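Dihydropyrimidinase (Brevibacillus agri, PDB 3SFW) catalyses the reversible ring-opening hydrolysis of dihydropyrimidines, probably through the zinc-activated water of its two-metal amidohydrolase centre. Local coordinates at residues D191-T194 and K195-L198; D271-A274 and L275-P278. All coordinates share one frame; numbering follows the deposited sequence.

Contact 1. Residues D191-T194 and K195-L198; sequences DYLT and KQAL
Asp191 and Lys195, one helical turn apart, are joined by a salt bridge in which NZ of Lys195 lies 2.9 Å from OD1 of Asp191. The ammonium meets OD1 on its syn side, 20° out of the carboxylate plane, while OD2 of Asp191 is a weak second acceptor at 3.4 Å from the same NZ; the grip is therefore lopsided. The chain shapes bring the groups together: Asp191 turns CG to the side opposite its own N (chi1 -173°), and the lysine chain stays extended beyond CG, running past O of Asp191 on its way to the acid. A long, weak ion pair adds Lys156 as a second positive neighbour of OD1.

Tyr192 meets Gln196 at the far end of its ring, CE2 of Tyr192 lying 3.3 Å from OE1 of Gln196. The amide plane stands 81° from the ring plane, and the oxygen approaches the ring obliquely. This i to i+4 spacing is that of an alpha-helix, here 187-199, and the backbone confirms it: N of Gln196 donates to O of Tyr192 over 3.0 Å, and the equivalent bonds start at Lys195, Ala197 and Leu198. Tyr192 also packs on Ile171, and Leu193 on Phe167, of a second subunit.

Leu193 runs beside Gln196, pointing the same way, its CD2 4.1 Å from NE2 of Gln196. One water donates to O of Leu193 and accepts from NE2 of Gln196, 3.0 Å from the latter, and so ties the amide back to the helix. That carbonyl also receives N of Ala197, giving it two donors.

Thr194 accepts N of Leu198 at its O, 3.1 Å away, and CG of Leu198 rests 3.4 Å from the same oxygen.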
loop_
_atom_site.group_PDB
_atom_site.type_symbol
_atom_site.label_atom_id
_atom_site.label_comp_id
_atom_site.label_asym_id
_atom_site.label_seq_id
_atom_site.Cartn_x
_atom_site.Cartn_y
_atom_site.Cartn_z
ATOM N N ASP A 191 24.354 15.291 1.940
ATOM C CA ASP A 191 25.462 16.195 2.364
ATOM C C ASP A 191 26.004 15.786 3.744
ATOM O O ASP A 191 27.238 15.695 3.929
ATOM C CB ASP A 191 25.002 17.669 2.399
ATOM C CG ASP A 191 26.163 18.646 2.660
ATOM O OD1 ASP A 191 26.217 19.247 3.760
ATOM O OD2 ASP A 191 26.971 18.862 1.736
ATOM N N TYR A 192 25.092 15.408 4.652
ATOM C CA TYR A 192 25.491 15.046 6.031
ATOM C C TYR A 192 26.205 13.720 6.009
ATOM O O TYR A 192 27.318 13.608 6.542
ATOM C CB TYR A 192 24.284 14.929 6.965
ATOM C CG TYR A 192 24.728 14.538 8.361
ATOM C CD1 TYR A 192 25.262 15.491 9.222
ATOM C CD2 TYR A 192 24.812 13.194 8.717
ATOM C CE1 TYR A 192 25.740 15.120 10.493
ATOM C CE2 TYR A 192 25.322 12.802 9.953
ATOM C CZ TYR A 192 25.751 13.770 10.841
ATOM O OH TYR A 192 26.268 13.355 12.054
ATOM N N LEU A 193 25.634 12.739 5.293
ATOM C CA LEU A 193 26.287 11.412 5.222
ATOM C C LEU A 193 27.668 11.436 4.595
ATOM O O LEU A 193 28.566 10.728 5.046
ATOM C CB LEU A 193 25.394 10.374 4.536
ATOM C CG LEU A 193 24.058 10.064 5.252
ATOM C CD1 LEU A 193 23.219 9.070 4.374
ATOM C CD2 LEU A 193 24.236 9.491 6.698
ATOM N N THR A 194 27.858 12.210 3.529
ATOM C CA THR A 194 29.167 12.217 2.863
ATOM C C THR A 194 30.214 12.854 3.778
ATOM O O THR A 194 31.342 12.393 3.828
ATOM C CB THR A 194 29.213 12.972 1.530
ATOM O OG1 THR A 194 28.994 14.362 1.761
ATOM C CG2 THR A 194 28.184 12.423 0.544
ATOM N N LYS A 195 29.811 13.875 4.527
ATOM C CA LYS A 195 30.707 14.527 5.460
ATOM C C LYS A 195 31.087 13.632 6.627
ATOM O O LYS A 195 32.258 13.579 7.025
ATOM C CB LYS A 195 30.117 15.856 5.932
ATOM C CG LYS A 195 30.347 16.942 4.886
ATOM C CD LYS A 195 29.603 18.181 5.179
ATOM C CE LYS A 195 29.937 19.217 4.119
ATOM N NZ LYS A 195 28.909 20.272 4.078
ATOM N N GLN A 196 30.126 12.868 7.109
ATOM C CA GLN A 196 30.366 11.895 8.168
ATOM C C GLN A 196 31.311 10.800 7.671
ATOM O O GLN A 196 32.274 10.404 8.372
ATOM C CB GLN A 196 29.037 11.291 8.611
ATOM C CG GLN A 196 29.137 10.073 9.517
ATOM C CD GLN A 196 27.750 9.557 9.933
ATOM O OE1 GLN A 196 27.088 10.140 10.805
ATOM N NE2 GLN A 196 27.286 8.492 9.270
ATOM N N ALA A 197 31.101 10.359 6.433
ATOM C CA ALA A 197 31.939 9.289 5.888
ATOM C C ALA A 197 33.393 9.752 5.873
ATOM O O ALA A 197 34.306 9.015 6.262
ATOM C CB ALA A 197 31.488 8.922 4.430
ATOM N N LEU A 198 33.607 10.963 5.399
ATOM C CA LEU A 198 34.959 11.479 5.225
ATOM C C LEU A 198 35.618 11.696 6.591
ATOM O O LEU A 198 36.810 11.425 6.759
ATOM C CB LEU A 198 34.937 12.789 4.464
ATOM C CG LEU A 198 34.589 12.748 2.972
ATOM C CD1 LEU A 198 34.619 14.187 2.453
ATOM C CD2 LEU A 198 35.595 11.852 2.204
HETATM O O HOH W 1 28.281 8.105 6.472
#

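Contact 2. Residues D271-A274 and L275-P278; sequences DITA and LEKP
Ile272 and Leu275 are joined by a backbone bond of 3.1 Å from N of Leu275 to O of Ile272, and CB and CD1 of Leu275 also lie close to this oxygen. The next bond repeats the three-residue spacing: N of Glu276 reaches O of Thr273 at 3.0 Å. Both donors stand well above their carbonyl planes, by 48° and 61°, evidence that matches the tighter winding of a 3-10 turn. A third, weak bond of the same spacing links N of Lys277 to O of Ala274.

Side chains follow the path of these bonds. Glu276 crosses Thr273 with its carboxylate, OE2 of Glu276 coming 3.8 Å from CG2 of Thr273, a contact of oxygen with methyl. Lys277 passes its CG 3.3 Å from O of Ala274, and the extended part of its chain carries CE to 4.2 Å from CB of Ala274; a bend at the last torsion turns NZ alone. An acetate ion, probably from the crystallisation liquor, lies near the Lys277 side chain.

Behind this shell, Asp271 fixes the start of the turn. Its OD1 accepts from N of Thr273 at 2.9 Å, which makes an Asx turn, and from OG1 of Thr273 at 2.7 Å, both donors arriving from one face of the carboxylate plane. Thr273 holds OG1 on the same side as its own N (chi1 63°), which lets hydroxyl and amide converge on one carboxylate oxygen.

Farther out, Ile272 shares a backbone bond with Arg292, and Ala274 and Lys277 touch Tyr285. In sequence the turn follows helix 265-269 and precedes helix 295-305; in space Ile272, Leu275 and Glu276 rest on helix 206-210 through Ala209, Tyr210 and Ile206.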
loop_
_atom_site.group_PDB
_atom_site.type_symbol
_atom_site.label_atom_id
_atom_site.label_comp_id
_atom_site.label_asym_id
_atom_site.label_seq_id
_atom_site.Cartn_x
_atom_site.Cartn_y
_atom_site.Cartn_z
ATOM N N ASP A 271 25.230 -3.223 -10.724
ATOM C CA ASP A 271 24.813 -3.202 -9.320
ATOM C C ASP A 271 25.928 -2.683 -8.413
ATOM O O ASP A 271 27.047 -2.481 -8.882
ATOM C CB ASP A 271 24.291 -4.578 -8.859
ATOM C CG ASP A 271 25.393 -5.588 -8.652
ATOM O OD1 ASP A 271 26.045 -5.546 -7.596
ATOM O OD2 ASP A 271 25.613 -6.395 -9.550
ATOM N N ILE A 272 25.578 -2.403 -7.152
ATOM C CA ILE A 272 26.394 -1.629 -6.235
ATOM C C ILE A 272 27.767 -2.312 -6.083
ATOM O O ILE A 272 28.748 -1.657 -5.791
ATOM C CB ILE A 272 25.694 -1.555 -4.861
ATOM C CG1 ILE A 272 26.430 -0.605 -3.899
ATOM C CG2 ILE A 272 25.470 -2.987 -4.233
ATOM C CD1 ILE A 272 25.689 -0.419 -2.560
ATOM N N THR A 273 27.844 -3.628 -6.302
ATOM C CA THR A 273 29.159 -4.287 -6.180
ATOM C C THR A 273 30.243 -3.766 -7.153
ATOM O O THR A 273 31.452 -3.942 -6.906
ATOM C CB THR A 273 29.097 -5.858 -6.264
ATOM O OG1 THR A 273 28.602 -6.272 -7.543
ATOM C CG2 THR A 273 28.234 -6.435 -5.124
ATOM N N ALA A 274 29.840 -3.147 -8.261
ATOM C CA ALA A 274 30.835 -2.644 -9.232
ATOM C C ALA A 274 31.721 -1.560 -8.565
ATOM O O ALA A 274 32.840 -1.300 -9.016
ATOM C CB ALA A 274 30.146 -2.065 -10.488
ATOM N N LEU A 275 31.172 -0.880 -7.563
ATOM C CA LEU A 275 31.896 0.230 -6.954
ATOM C C LEU A 275 33.012 -0.288 -6.059
ATOM O O LEU A 275 33.806 0.514 -5.544
ATOM C CB LEU A 275 30.970 1.130 -6.127
ATOM C CG LEU A 275 30.315 2.128 -7.105
ATOM C CD1 LEU A 275 28.900 1.664 -7.353
ATOM C CD2 LEU A 275 30.324 3.545 -6.595
ATOM N N GLU A 276 32.966 -1.591 -5.772
ATOM C CA GLU A 276 33.972 -2.209 -4.879
ATOM C C GLU A 276 35.216 -2.622 -5.639
ATOM O O GLU A 276 36.188 -3.099 -5.019
ATOM C CB GLU A 276 33.408 -3.443 -4.164
ATOM C CG GLU A 276 32.231 -3.215 -3.248
ATOM C CD GLU A 276 31.530 -4.561 -2.918
ATOM O OE1 GLU A 276 32.170 -5.630 -3.049
ATOM O OE2 GLU A 276 30.356 -4.559 -2.553
ATOM N N LYS A 277 35.209 -2.468 -6.963
ATOM C CA LYS A 277 36.363 -2.942 -7.748
ATOM C C LYS A 277 37.617 -2.236 -7.268
ATOM O O LYS A 277 37.620 -1.022 -7.086
ATOM C CB LYS A 277 36.195 -2.748 -9.255
ATOM C CG LYS A 277 35.094 -3.572 -9.904
ATOM C CD LYS A 277 34.851 -3.033 -11.325
ATOM C CE LYS A 277 33.685 -3.756 -12.021
ATOM N NZ LYS A 277 34.020 -5.192 -12.343
ATOM N N PRO A 278 38.697 -3.008 -7.037
ATOM C CA PRO A 278 39.892 -2.446 -6.392
ATOM C C PRO A 278 40.754 -1.549 -7.327
ATOM O O PRO A 278 40.455 -1.391 -8.535
ATOM C CB PRO A 278 40.672 -3.709 -5.969
ATOM C CG PRO A 278 40.353 -4.710 -7.064
ATOM C CD PRO A 278 38.895 -4.397 -7.497
#

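Contact 1 precedes contact 2 along the chain, and their centres are 20 Å apart, with nearest atoms about 12 Å from each other and no touch. Both lie on the same side of the chain's centre, within the amidohydrolase part of the chain, but in different kinds of structure: 191-198 is regular alpha-helix within 187-199, whereas 271-278 holds a short 3-10 segment, 272-276, in the loop between helices 265-269 and 295-305. Between them in sequence come strands 234-237 and 258-263 of the parallel sheet. Helix 187-199 adjoins a second subunit, while no other protein chain of the assembly touches 271-278, so contact 1 alone borders a subunit interface.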